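Long-range contacts in similar to yteR (Bacilus subtilis) (Clostridium acetobutylicum, PDB 4WU0), which probably acts as a family GH105 glycoside hydrolase that cleaves unsaturated rhamnogalacturonan fragments derived from pectin: residues 13-18 / 341-346; 29-34 / 47-52; 6-11 / 309-314; 247-252 / 260-265; 130-135 / 203-208. One frame throughout, in Å; residues are numbered along the deposited sequence.

Contact 1: residues 13-18 / 341-346; sequences IAKNIT and VSNEPK
The chain leaving helix 4-14 runs past the start of helix 345-360, with the CA atoms of Ile17 and Asn343 7.3 Å apart and no hydrogen bond between the two segments. Ile17 and Asn343 carry most of the contact, Ile17 working with both branches. Its CG2, anti to the backbone N, meets Asn343 O at 3.7 Å and reaches Pro345 CG at 4.1 Å, while CD1 touches Asn343 CB at 3.8 Å, the two side chains crossing at about a right angle. Lys15 also crosses Asn343 nearly perpendicularly, its CD 3.8 Å from Asn343 ND2. The amide of Asn343 is held from strand 311-317, OD1 accepting from Leu313 N and ND2 giving to Asn312 OD1; Lys15 NZ bonds Thr306 OG1. Glu344 points away from Ile17 and turns its carboxylate to its own helix: OE2 accepts from Lys346 N (3.0 Å, 163°) and forms a salt bridge with Lys346 NZ at 2.8 Å, both donors coming from above the carboxylate plane. The contact lies between two helix ends: a Schellman motif closes helix 4-14 at Asn16, where phi is positive, and Glu344 N-caps helix 345-360.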
# COMPACT_ATOMS: atom_id res chain seq x y z
N ILE A 13 16.55 -4.38 -10.79
CA ILE A 13 17.10 -5.66 -11.21
C ILE A 13 18.62 -5.62 -11.20
O ILE A 13 19.28 -6.49 -10.61
CB ILE A 13 16.52 -6.08 -12.59
CG1 ILE A 13 15.01 -6.30 -12.44
CG2 ILE A 13 17.20 -7.32 -13.12
CD1 ILE A 13 14.26 -6.49 -13.75
N ALA A 14 19.19 -4.57 -11.79
CA ALA A 14 20.65 -4.45 -11.89
C ALA A 14 21.33 -4.24 -10.53
O ALA A 14 22.45 -4.69 -10.32
CB ALA A 14 21.04 -3.32 -12.86
N LYS A 15 20.66 -3.53 -9.62
CA LYS A 15 21.23 -3.25 -8.30
C LYS A 15 20.99 -4.43 -7.35
O LYS A 15 21.44 -4.42 -6.21
CB LYS A 15 20.64 -1.95 -7.73
CG LYS A 15 21.08 -0.67 -8.48
CD LYS A 15 20.30 0.57 -8.01
CE LYS A 15 20.54 1.80 -8.87
NZ LYS A 15 21.90 2.35 -8.70
N ASN A 16 20.28 -5.43 -7.85
CA ASN A 16 19.92 -6.64 -7.09
C ASN A 16 19.33 -6.33 -5.71
O ASN A 16 19.76 -6.86 -4.69
CB ASN A 16 21.11 -7.60 -6.97
CG ASN A 16 20.67 -9.02 -6.68
OD1 ASN A 16 19.58 -9.45 -7.09
ND2 ASN A 16 21.51 -9.76 -5.95
N ILE A 17 18.34 -5.46 -5.71
CA ILE A 17 17.64 -5.11 -4.48
C ILE A 17 17.05 -6.38 -3.87
O ILE A 17 16.46 -7.20 -4.57
CB ILE A 17 16.52 -4.10 -4.80
CG1 ILE A 17 17.10 -2.83 -5.44
CG2 ILE A 17 15.74 -3.74 -3.56
CD1 ILE A 17 18.15 -2.14 -4.64
N THR A 18 17.22 -6.53 -2.57
CA THR A 18 16.75 -7.71 -1.86
C THR A 18 15.23 -7.78 -1.83
O THR A 18 14.56 -6.87 -1.31
CB THR A 18 17.28 -7.74 -0.42
OG1 THR A 18 18.70 -7.60 -0.40
CG2 THR A 18 16.91 -9.03 0.27
N VAL A 341 15.83 5.75 4.22
CA VAL A 341 16.70 4.97 3.36
C VAL A 341 16.43 5.15 1.88
O VAL A 341 15.39 5.71 1.49
CB VAL A 341 16.60 3.46 3.73
CG1 VAL A 341 17.06 3.23 5.16
CG2 VAL A 341 15.21 2.94 3.56
N SER A 342 17.37 4.67 1.08
CA SER A 342 17.21 4.63 -0.37
C SER A 342 16.94 3.20 -0.87
O SER A 342 17.33 2.22 -0.23
CB SER A 342 18.45 5.20 -1.05
OG SER A 342 19.57 4.37 -0.78
N ASN A 343 16.27 3.11 -2.03
CA ASN A 343 16.07 1.85 -2.72
C ASN A 343 15.42 0.77 -1.86
O ASN A 343 15.79 -0.39 -1.93
CB ASN A 343 17.36 1.38 -3.38
CG ASN A 343 17.82 2.32 -4.46
OD1 ASN A 343 17.01 3.11 -4.98
ND2 ASN A 343 19.09 2.27 -4.80
N GLU A 344 14.45 1.20 -1.08
CA GLU A 344 13.65 0.34 -0.23
C GLU A 344 12.34 0.01 -0.95
O GLU A 344 11.63 0.90 -1.39
CB GLU A 344 13.39 1.06 1.10
CG GLU A 344 12.18 0.62 1.89
CD GLU A 344 12.19 -0.84 2.22
OE1 GLU A 344 13.29 -1.39 2.48
OE2 GLU A 344 11.09 -1.44 2.21
N PRO A 345 12.02 -1.28 -1.05
CA PRO A 345 10.80 -1.71 -1.74
C PRO A 345 9.49 -1.04 -1.33
O PRO A 345 8.61 -0.89 -2.19
CB PRO A 345 10.79 -3.22 -1.48
CG PRO A 345 12.23 -3.57 -1.47
CD PRO A 345 12.87 -2.44 -0.73
N LYS A 346 9.34 -0.62 -0.08
CA LYS A 346 8.12 0.08 0.32
C LYS A 346 7.94 1.40 -0.45
O LYS A 346 6.82 1.86 -0.64
CB LYS A 346 8.12 0.35 1.82
CG LYS A 346 8.03 -0.90 2.68
CD LYS A 346 8.23 -0.56 4.15
CE LYS A 346 8.74 -1.73 4.96
NZ LYS A 346 10.20 -1.85 4.85

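Contact 2: residues 29-34 / 47-52; sequences LTLDGI and LDFIIK
Apolar side chains make up this buried contact, with no hydrogen bond between the segments. Helices 25-41 and 44-54 run almost antiparallel here, the local axes 9.9 Å apart and their directions at 160°, and Leu31 and Ile50 are nearest in register. Aliphatic packing comes first. Leu31 and Ile50 slide past each other in opposite directions, Leu31 CD2 lying 4.0 Å from Ile50 CG1. Ile50 CD1 goes further, to 3.8 Å from Leu31 O, so the end of this side chain reaches the neighbouring backbone although its CB does not face it. Ile34 passes Ile50 in the same opposed manner, CG2 at 4.0 Å from Ile50 CG1, and Ile50 is therefore held between the two residues one helical turn apart.

Aromatic contacts follow. With CG anti to the backbone N (chi1 -178°), Phe49 swings its ring across the gap, where the CD2-CE2 side is met obliquely by two methyls: Ile34 CD1 at 3.6 Å from CE2 and Leu31 CD2 at 4.0 Å from the same atom. Both side chains cross Phe49 at about a right angle. Helix 345-360 also packs on 25-41, with Leu352 on Ile34 and Pro345 on Thr30. Two consecutive helices joined by a short turn and packed through leucine, isoleucine and phenylalanine form an antiparallel alpha-hairpin, consistent with the six-hairpin clan to which the family belongs.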
# COMPACT_ATOMS: atom_id res chain seq x y z
N LEU A 29 4.66 -6.02 -3.50
CA LEU A 29 4.33 -4.68 -3.97
C LEU A 29 5.28 -4.21 -5.09
O LEU A 29 4.85 -3.66 -6.11
CB LEU A 29 4.39 -3.71 -2.80
CG LEU A 29 4.31 -2.21 -3.04
CD1 LEU A 29 3.02 -1.78 -3.72
CD2 LEU A 29 4.46 -1.49 -1.71
N THR A 30 6.57 -4.44 -4.90
CA THR A 30 7.58 -4.07 -5.88
C THR A 30 7.40 -4.91 -7.14
O THR A 30 7.49 -4.41 -8.26
CB THR A 30 8.99 -4.20 -5.29
OG1 THR A 30 9.14 -3.24 -4.24
CG2 THR A 30 10.06 -3.96 -6.33
N LEU A 31 7.13 -6.21 -6.96
CA LEU A 31 6.89 -7.05 -8.10
C LEU A 31 5.62 -6.66 -8.87
O LEU A 31 5.57 -6.80 -10.10
CB LEU A 31 6.82 -8.53 -7.69
CG LEU A 31 8.12 -9.11 -7.15
CD1 LEU A 31 7.90 -10.57 -6.75
CD2 LEU A 31 9.26 -9.01 -8.15
N ASP A 32 4.60 -6.19 -8.15
CA ASP A 32 3.37 -5.70 -8.77
C ASP A 32 3.70 -4.51 -9.70
O ASP A 32 3.10 -4.35 -10.75
CB ASP A 32 2.34 -5.28 -7.70
CG ASP A 32 1.69 -6.47 -6.95
OD1 ASP A 32 1.62 -7.57 -7.51
OD2 ASP A 32 1.21 -6.30 -5.79
N GLY A 33 4.64 -3.66 -9.28
CA GLY A 33 5.11 -2.58 -10.13
C GLY A 33 5.86 -3.10 -11.35
O GLY A 33 5.68 -2.63 -12.47
N ILE A 34 6.73 -4.08 -11.14
CA ILE A 34 7.48 -4.67 -12.24
C ILE A 34 6.52 -5.36 -13.23
O ILE A 34 6.75 -5.39 -14.43
CB ILE A 34 8.60 -5.60 -11.73
CG1 ILE A 34 9.65 -4.75 -10.99
CG2 ILE A 34 9.25 -6.36 -12.89
CD1 ILE A 34 10.73 -5.54 -10.29
N LEU A 47 8.93 -10.54 -16.57
CA LEU A 47 8.16 -11.67 -16.05
C LEU A 47 9.10 -12.69 -15.43
O LEU A 47 8.86 -13.20 -14.34
CB LEU A 47 7.33 -12.32 -17.16
CG LEU A 47 6.57 -13.59 -16.76
CD1 LEU A 47 5.62 -13.26 -15.62
CD2 LEU A 47 5.81 -14.19 -17.96
N ASP A 48 10.21 -12.95 -16.11
CA ASP A 48 11.18 -13.91 -15.59
C ASP A 48 11.74 -13.49 -14.24
O ASP A 48 11.93 -14.33 -13.36
CB ASP A 48 12.31 -14.14 -16.59
CG ASP A 48 11.87 -14.90 -17.82
OD1 ASP A 48 10.85 -15.61 -17.74
OD2 ASP A 48 12.56 -14.78 -18.85
N PHE A 49 11.99 -12.19 -14.06
CA PHE A 49 12.44 -11.67 -12.78
C PHE A 49 11.42 -11.90 -11.68
O PHE A 49 11.77 -12.27 -10.57
CB PHE A 49 12.76 -10.17 -12.87
CG PHE A 49 13.28 -9.59 -11.59
CD1 PHE A 49 14.57 -9.85 -11.18
CD2 PHE A 49 12.47 -8.80 -10.79
CE1 PHE A 49 15.06 -9.31 -10.01
CE2 PHE A 49 12.96 -8.25 -9.61
CZ PHE A 49 14.27 -8.53 -9.22
N ILE A 50 10.16 -11.68 -12.01
CA ILE A 50 9.08 -11.91 -11.05
C ILE A 50 9.01 -13.37 -10.66
O ILE A 50 8.95 -13.71 -9.48
CB ILE A 50 7.75 -11.42 -11.61
CG1 ILE A 50 7.80 -9.91 -11.80
CG2 ILE A 50 6.61 -11.76 -10.66
CD1 ILE A 50 6.65 -9.38 -12.64
N ILE A 51 9.07 -14.25 -11.65
CA ILE A 51 9.00 -15.67 -11.41
C ILE A 51 10.15 -16.12 -10.51
O ILE A 51 9.94 -16.83 -9.51
CB ILE A 51 9.01 -16.45 -12.74
CG1 ILE A 51 7.69 -16.20 -13.50
CG2 ILE A 51 9.23 -17.94 -12.51
CD1 ILE A 51 7.69 -16.72 -14.95
N LYS A 52 11.36 -15.70 -10.86
CA LYS A 52 12.56 -16.11 -10.13
C LYS A 52 12.50 -15.64 -8.69
O LYS A 52 12.86 -16.39 -7.78
CB LYS A 52 13.82 -15.59 -10.83
CG LYS A 52 15.07 -15.57 -9.95
CD LYS A 52 16.28 -15.03 -10.69
CE LYS A 52 16.18 -13.54 -10.99
NZ LYS A 52 16.46 -12.72 -9.79

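Contact 3: residues 6-11 / 309-314; sequences KLMADS and GLINLN
Polar contact is concentrated on Ser11. Its OG, beside the backbone N, accepts from Ile311 N at 3.0 Å along a nearly straight bond (167°) and donates to Leu7 O at 2.8 Å, from above that carbonyl's plane. Leu7 O also takes the helical bond from Ser11 N, so two donors grip it, and the hydroxyl relays the strand's backbone N-H to the helix backbone. Leu310 CB lies against the same OG.

Apolar contact centres on Ile311. Its CG1 stands between the backbone N and the carbonyl carbon, the crowded position (chi1 54°), which brings CD1 against both Leu7 and Met8: Leu7 CG meets Ile311 CD1 at 3.8 Å, crossing obliquely, and Met8 CE meets it at 3.9 Å. Met8 bends at chi2 and chi3, bringing that methyl also to Leu313 CB, 3.9 Å away. Before the strand begins, Leu7 CD1 touches Gly309 O at 3.7 Å.

Segment 6-11 of helix 4-14 crosses strand 311-313 at 90°, the local axes 8.4 Å apart. Ile303 of the adjoining strand 303-305 adds to the apolar patch, Phe351 and Leu352 of helix 345-360 cover Met8, and Tyr46 OH of helix 44-54 hydrogen-bonds Asp10 OD1.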
# COMPACT_ATOMS: atom_id res chain seq x y z
N LYS A 6 10.17 1.74 -16.56
CA LYS A 6 11.18 0.81 -17.06
C LYS A 6 12.57 1.12 -16.49
O LYS A 6 13.31 0.21 -16.11
CB LYS A 6 11.24 0.84 -18.58
CG LYS A 6 12.32 -0.05 -19.18
CD LYS A 6 12.32 0.00 -20.71
CE LYS A 6 13.36 -0.95 -21.29
NZ LYS A 6 13.33 -0.90 -22.78
N LEU A 7 12.92 2.39 -16.43
CA LEU A 7 14.22 2.76 -15.91
C LEU A 7 14.36 2.29 -14.46
O LEU A 7 15.40 1.78 -14.07
CB LEU A 7 14.44 4.28 -16.02
CG LEU A 7 15.79 4.81 -15.53
CD1 LEU A 7 16.96 4.14 -16.24
CD2 LEU A 7 15.87 6.33 -15.67
N MET A 8 13.33 2.49 -13.65
CA MET A 8 13.40 2.02 -12.28
C MET A 8 13.42 0.50 -12.18
O MET A 8 14.14 -0.06 -11.35
CB MET A 8 12.24 2.57 -11.47
CG MET A 8 12.31 2.16 -10.02
SD MET A 8 13.87 2.64 -9.25
CE MET A 8 13.34 4.23 -8.73
N ALA A 9 12.59 -0.17 -12.97
CA ALA A 9 12.59 -1.63 -12.99
C ALA A 9 13.98 -2.16 -13.32
O ALA A 9 14.50 -3.06 -12.66
CB ALA A 9 11.56 -2.17 -14.01
N ASP A 10 14.60 -1.57 -14.34
CA ASP A 10 15.94 -1.98 -14.74
C ASP A 10 16.94 -1.69 -13.62
O ASP A 10 17.88 -2.46 -13.41
CB ASP A 10 16.36 -1.29 -16.04
CG ASP A 10 15.64 -1.83 -17.25
OD1 ASP A 10 15.11 -2.97 -17.14
OD2 ASP A 10 15.60 -1.14 -18.31
N SER A 11 16.74 -0.60 -12.90
CA SER A 11 17.62 -0.27 -11.78
C SER A 11 17.50 -1.27 -10.64
O SER A 11 18.49 -1.69 -10.05
CB SER A 11 17.31 1.14 -11.25
OG SER A 11 17.54 2.11 -12.24
N GLY A 309 24.02 5.35 -15.06
CA GLY A 309 22.81 5.77 -15.75
C GLY A 309 21.54 5.16 -15.20
O GLY A 309 20.44 5.42 -15.73
N LEU A 310 21.67 4.37 -14.14
CA LEU A 310 20.53 3.87 -13.40
C LEU A 310 20.11 4.93 -12.37
O LEU A 310 20.71 6.01 -12.31
CB LEU A 310 20.87 2.53 -12.74
CG LEU A 310 21.26 1.38 -13.70
CD1 LEU A 310 21.61 0.11 -12.90
CD2 LEU A 310 20.18 1.08 -14.71
N ILE A 311 19.06 4.65 -11.62
CA ILE A 311 18.52 5.62 -10.67
C ILE A 311 18.30 5.04 -9.28
O ILE A 311 17.99 3.85 -9.12
CB ILE A 311 17.19 6.26 -11.15
CG1 ILE A 311 16.16 5.18 -11.50
CG2 ILE A 311 17.46 7.21 -12.33
CD1 ILE A 311 14.85 5.71 -11.98
N ASN A 312 18.48 5.90 -8.28
CA ASN A 312 18.11 5.63 -6.89
C ASN A 312 16.86 6.37 -6.51
O ASN A 312 16.62 7.48 -6.95
CB ASN A 312 19.19 6.11 -5.92
CG ASN A 312 20.46 5.32 -5.99
OD1 ASN A 312 20.51 4.20 -6.51
ND2 ASN A 312 21.52 5.92 -5.45
N LEU A 313 16.03 5.73 -5.70
CA LEU A 313 14.93 6.42 -5.05
C LEU A 313 15.31 6.67 -3.59
O LEU A 313 15.59 5.75 -2.85
CB LEU A 313 13.65 5.59 -5.11
CG LEU A 313 12.39 6.22 -4.50
CD1 LEU A 313 11.92 7.41 -5.28
CD2 LEU A 313 11.27 5.19 -4.40
N ASN A 314 15.32 7.94 -3.20
CA ASN A 314 15.76 8.34 -1.88
C ASN A 314 14.61 8.77 -0.98
O ASN A 314 13.51 9.01 -1.45
CB ASN A 314 16.70 9.54 -2.05
CG ASN A 314 17.93 9.23 -2.90
OD1 ASN A 314 18.14 9.79 -3.98
ND2 ASN A 314 18.79 8.41 -2.37

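Contact 4: residues 247-252 / 260-265; sequences VWYQVL and NYLEAS
The Tyr249 ring carries Leu262 CD2 over the centre of one face, a CH-pi contact 3.6 Å from the centroid, and has Tyr261 N at its edge, in plane. The Tyr261 ring receives Gln250 CB over one face, offset toward the rim and 3.9 Å from the centroid; Gln250 runs alongside it with its amide turned 31° from the ring. Tyr261 stands in the crowded chi1 position (63°), which brings its ring back over Gln250. The backbones of Tyr249 and Leu262 form a single antiparallel beta bridge as a non-hydrogen-bonded pair, flanked by Gln250 N to Tyr261 O (2.8 Å) and Glu263 N to Trp248 O (3.0 Å). This joins the loop after helix 223-240 to the lead-in of helix 264-279. Asn260 extends the pairing with its side chain: OD1 accepts from Val251 N (3.1 Å, 176°) on a lone pair, and ND2 gives to Val251 O at 2.8 Å in its own amide plane. One water donates to both Gln250 OE1 and Glu263 OE1; Gln250 NE2 bonds Tyr335 O. Glu263 is the N-cap of helix 264-279: OE2 takes Ser265 N from above its plane and Ser265 OG on the syn lone pair at 2.7 Å, and it also accepts from Cys317 N.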
# COMPACT_ATOMS: atom_id res chain seq x y z
N VAL A 247 4.92 17.52 -3.05
CA VAL A 247 4.83 16.20 -2.45
C VAL A 247 4.45 16.32 -0.96
O VAL A 247 3.97 17.39 -0.52
CB VAL A 247 6.09 15.33 -2.74
CG1 VAL A 247 6.34 15.31 -4.28
CG2 VAL A 247 7.33 15.82 -2.01
N TRP A 248 4.61 15.22 -0.22
CA TRP A 248 4.04 15.11 1.12
C TRP A 248 5.07 14.75 2.19
O TRP A 248 6.07 14.09 1.91
CB TRP A 248 2.89 14.08 1.11
CG TRP A 248 1.65 14.63 0.46
CD1 TRP A 248 0.62 15.24 1.09
CD2 TRP A 248 1.33 14.62 -0.94
NE1 TRP A 248 -0.32 15.64 0.17
CE2 TRP A 248 0.09 15.27 -1.08
CE3 TRP A 248 1.97 14.13 -2.08
CZ2 TRP A 248 -0.54 15.44 -2.33
CZ3 TRP A 248 1.36 14.32 -3.32
CH2 TRP A 248 0.12 14.98 -3.43
N TYR A 249 4.79 15.21 3.41
CA TYR A 249 5.64 14.96 4.57
C TYR A 249 5.36 13.65 5.27
O TYR A 249 4.25 13.10 5.21
CB TYR A 249 5.45 16.07 5.58
CG TYR A 249 6.08 17.37 5.19
CD1 TYR A 249 7.41 17.62 5.48
CD2 TYR A 249 5.35 18.35 4.52
CE1 TYR A 249 7.99 18.81 5.13
CE2 TYR A 249 5.93 19.54 4.17
CZ TYR A 249 7.26 19.74 4.45
OH TYR A 249 7.86 20.93 4.10
N GLN A 250 6.39 13.15 5.94
CA GLN A 250 6.28 11.99 6.84
C GLN A 250 5.14 12.14 7.85
O GLN A 250 4.31 11.23 7.99
CB GLN A 250 7.62 11.80 7.56
CG GLN A 250 7.65 10.87 8.74
CD GLN A 250 7.78 9.41 8.34
OE1 GLN A 250 7.38 9.03 7.24
NE2 GLN A 250 8.25 8.58 9.26
N VAL A 251 5.10 13.26 8.57
CA VAL A 251 3.96 13.60 9.42
C VAL A 251 3.17 14.67 8.65
O VAL A 251 3.59 15.83 8.52
CB VAL A 251 4.36 14.07 10.81
CG1 VAL A 251 3.12 14.36 11.66
CG2 VAL A 251 5.23 13.03 11.49
N LEU A 252 2.05 14.26 8.07
CA LEU A 252 1.45 14.97 6.93
C LEU A 252 1.10 16.43 7.16
O LEU A 252 1.27 17.26 6.26
CB LEU A 252 0.17 14.25 6.49
CG LEU A 252 0.41 12.95 5.73
CD1 LEU A 252 -0.86 12.07 5.67
CD2 LEU A 252 0.90 13.24 4.34
N ASN A 260 10.68 17.11 10.56
CA ASN A 260 9.81 16.51 9.56
C ASN A 260 10.52 16.57 8.22
O ASN A 260 11.45 17.36 8.04
CB ASN A 260 8.48 17.27 9.47
CG ASN A 260 7.31 16.40 9.02
OD1 ASN A 260 7.48 15.27 8.57
ND2 ASN A 260 6.11 16.95 9.15
N TYR A 261 10.08 15.75 7.27
CA TYR A 261 10.75 15.62 5.98
C TYR A 261 9.78 15.13 4.93
O TYR A 261 8.82 14.40 5.24
CB TYR A 261 11.96 14.69 6.08
CG TYR A 261 11.65 13.25 6.45
CD1 TYR A 261 11.50 12.86 7.78
CD2 TYR A 261 11.55 12.28 5.47
CE1 TYR A 261 11.25 11.56 8.11
CE2 TYR A 261 11.30 10.98 5.77
CZ TYR A 261 11.15 10.61 7.10
OH TYR A 261 10.90 9.30 7.40
N LEU A 262 10.04 15.52 3.69
CA LEU A 262 9.29 15.03 2.55
C LEU A 262 9.66 13.57 2.35
O LEU A 262 10.84 13.24 2.25
CB LEU A 262 9.64 15.87 1.30
CG LEU A 262 9.38 17.37 1.42
CD1 LEU A 262 9.90 18.11 0.20
CD2 LEU A 262 7.90 17.65 1.61
N GLU A 263 8.65 12.71 2.30
CA GLU A 263 8.88 11.27 2.35
C GLU A 263 8.35 10.59 1.09
O GLU A 263 7.23 10.85 0.63
CB GLU A 263 8.27 10.69 3.64
CG GLU A 263 8.70 9.27 3.97
CD GLU A 263 7.97 8.20 3.17
OE1 GLU A 263 6.77 8.39 2.91
OE2 GLU A 263 8.58 7.14 2.82
N ALA A 264 9.18 9.72 0.53
CA ALA A 264 8.98 9.24 -0.84
C ALA A 264 7.91 8.18 -1.00
O ALA A 264 7.21 8.15 -2.03
CB ALA A 264 10.30 8.72 -1.41
N SER A 265 7.81 7.26 -0.05
CA SER A 265 6.88 6.16 -0.24
C SER A 265 5.43 6.64 -0.13
O SER A 265 4.63 6.36 -1.02
CB SER A 265 7.18 4.98 0.69
OG SER A 265 6.86 5.27 2.04
O HOH W 1 5.28 8.75 5.30

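Contact 5: residues 130-135 / 203-208; sequences DGLYMG and GWYVMA
Buried near the centre of the molecule, this contact belongs to the core of the helical barrel, where segments 130-135 and 203-208 of helices 129-146 and 199-215 cross at 38° with their local axes 7.5 Å apart. With CG anti to the backbone N, Tyr133 lies beside the six-membered ring of Trp204; the planes are 29° apart but slid along each other, so the rings barely overlap, and CD2 of Tyr133 is 3.5 Å from CE3 of Trp204. Met134, bent at chi2, puts its CE over one face of that indole, 3.6 Å from the six-membered centroid, a CH-pi contact, with SD farther out in a Met-aromatic contact. Where the backbones of this alpha/alpha barrel pair come closest, Ala208 CB touches Tyr133 CA and Leu132 O, each at 3.7 Å, while Ala208 N sits at the edge of the Tyr133 ring. Met207 approaches the same ring obliquely, a further Met-aromatic contact, and Lys81 by cation-pi. Beside this, Leu132 CG meets the edge of Tyr205 at CE1, 4.1 Å away; Tyr205 OH bonds Phe159 O. Asp130 lies across the pyrrole side of Trp204, OD2 3.2 Å from NE1, its carboxylate plane turned 42° from the indole.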
# COMPACT_ATOMS: atom_id res chain seq x y z
N ASP A 130 -2.50 0.50 7.16
CA ASP A 130 -1.69 -0.38 6.33
C ASP A 130 -2.46 -1.65 5.96
O ASP A 130 -2.35 -2.12 4.83
CB ASP A 130 -0.38 -0.84 7.03
CG ASP A 130 0.39 0.27 7.72
OD1 ASP A 130 -0.20 1.12 8.38
OD2 ASP A 130 1.64 0.26 7.63
N GLY A 131 -3.18 -2.23 6.92
CA GLY A 131 -3.85 -3.50 6.73
C GLY A 131 -4.94 -3.53 5.68
O GLY A 131 -5.24 -4.58 5.12
N LEU A 132 -5.57 -2.38 5.44
CA LEU A 132 -6.59 -2.32 4.42
C LEU A 132 -6.02 -2.61 3.05
O LEU A 132 -6.71 -3.15 2.19
CB LEU A 132 -7.29 -0.95 4.42
CG LEU A 132 -8.41 -0.81 5.45
CD1 LEU A 132 -9.58 -1.70 5.07
CD2 LEU A 132 -7.93 -1.10 6.87
N TYR A 133 -4.76 -2.25 2.83
CA TYR A 133 -4.10 -2.53 1.56
C TYR A 133 -3.65 -3.98 1.51
O TYR A 133 -3.81 -4.63 0.48
CB TYR A 133 -2.87 -1.64 1.38
CG TYR A 133 -2.20 -1.81 0.04
CD1 TYR A 133 -2.78 -1.31 -1.11
CD2 TYR A 133 -1.01 -2.51 -0.08
CE1 TYR A 133 -2.17 -1.47 -2.31
CE2 TYR A 133 -0.40 -2.67 -1.30
CZ TYR A 133 -0.97 -2.14 -2.41
OH TYR A 133 -0.34 -2.28 -3.64
N MET A 134 -3.11 -4.49 2.62
CA MET A 134 -2.55 -5.85 2.61
C MET A 134 -3.62 -6.93 2.55
O MET A 134 -3.41 -8.00 1.96
CB MET A 134 -1.71 -6.11 3.87
CG MET A 134 -0.77 -4.98 4.25
SD MET A 134 0.39 -4.58 2.96
CE MET A 134 1.12 -3.10 3.69
N GLY A 135 -4.72 -6.68 3.24
CA GLY A 135 -5.71 -7.70 3.54
C GLY A 135 -6.97 -7.54 2.72
O GLY A 135 -7.17 -8.28 1.79
N GLY A 203 -1.18 6.76 2.41
CA GLY A 203 -0.88 6.19 1.11
C GLY A 203 -1.46 4.78 0.96
O GLY A 203 -2.07 4.46 -0.06
N TRP A 204 -1.28 3.93 1.96
CA TRP A 204 -1.85 2.59 1.91
C TRP A 204 -3.35 2.65 1.70
O TRP A 204 -3.91 1.92 0.90
CB TRP A 204 -1.59 1.83 3.20
CG TRP A 204 -0.15 1.39 3.48
CD1 TRP A 204 0.54 1.55 4.65
CD2 TRP A 204 0.75 0.67 2.60
NE1 TRP A 204 1.78 0.99 4.56
CE2 TRP A 204 1.94 0.46 3.31
CE3 TRP A 204 0.66 0.20 1.29
CZ2 TRP A 204 3.03 -0.19 2.75
CZ3 TRP A 204 1.74 -0.45 0.75
CH2 TRP A 204 2.91 -0.65 1.48
N TYR A 205 -4.01 3.52 2.46
CA TYR A 205 -5.47 3.56 2.43
C TYR A 205 -5.98 4.07 1.08
O TYR A 205 -6.95 3.51 0.54
CB TYR A 205 -6.02 4.41 3.57
CG TYR A 205 -7.51 4.28 3.77
CD1 TYR A 205 -8.08 3.10 4.23
CD2 TYR A 205 -8.36 5.35 3.53
CE1 TYR A 205 -9.46 2.98 4.41
CE2 TYR A 205 -9.73 5.24 3.74
CZ TYR A 205 -10.27 4.05 4.17
OH TYR A 205 -11.61 3.94 4.33
N VAL A 206 -5.36 5.11 0.52
CA VAL A 206 -5.82 5.57 -0.80
C VAL A 206 -5.51 4.59 -1.93
O VAL A 206 -6.32 4.41 -2.84
CB VAL A 206 -5.41 7.03 -1.14
CG1 VAL A 206 -6.06 7.98 -0.17
CG2 VAL A 206 -3.92 7.22 -1.16
N MET A 207 -4.36 3.91 -1.87
CA MET A 207 -4.11 2.85 -2.84
C MET A 207 -5.13 1.74 -2.69
O MET A 207 -5.63 1.21 -3.69
CB MET A 207 -2.74 2.24 -2.69
CG MET A 207 -2.45 1.30 -3.78
SD MET A 207 -0.76 0.74 -3.63
CE MET A 207 -0.03 2.30 -3.73
N ALA A 208 -5.40 1.36 -1.45
CA ALA A 208 -6.36 0.30 -1.16
C ALA A 208 -7.72 0.63 -1.73
O ALA A 208 -8.38 -0.23 -2.32
CB ALA A 208 -6.46 0.07 0.33

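In the fold
From the N terminus, helix 4-14 enters contact 3 and then contact 1, whose partners lie more than 290 residues later; their segments alternate, so the two cross, and Asn343 links them. Contact 2 nests inside both long loops, joining two consecutive helices, and touches contact 1 also through Ile13 on Phe49. Further along, contact 5 closes its own loop within the central core, reached from contact 2 by Leu29, which packs on Tyr133 and Trp204. Contact 4 closes after it, a short loop ending at the start of helix 264-279. Both also nest inside contacts 1 and 3, which thus tie the N-terminal helix to the late three-stranded sheet and the C-terminal helix.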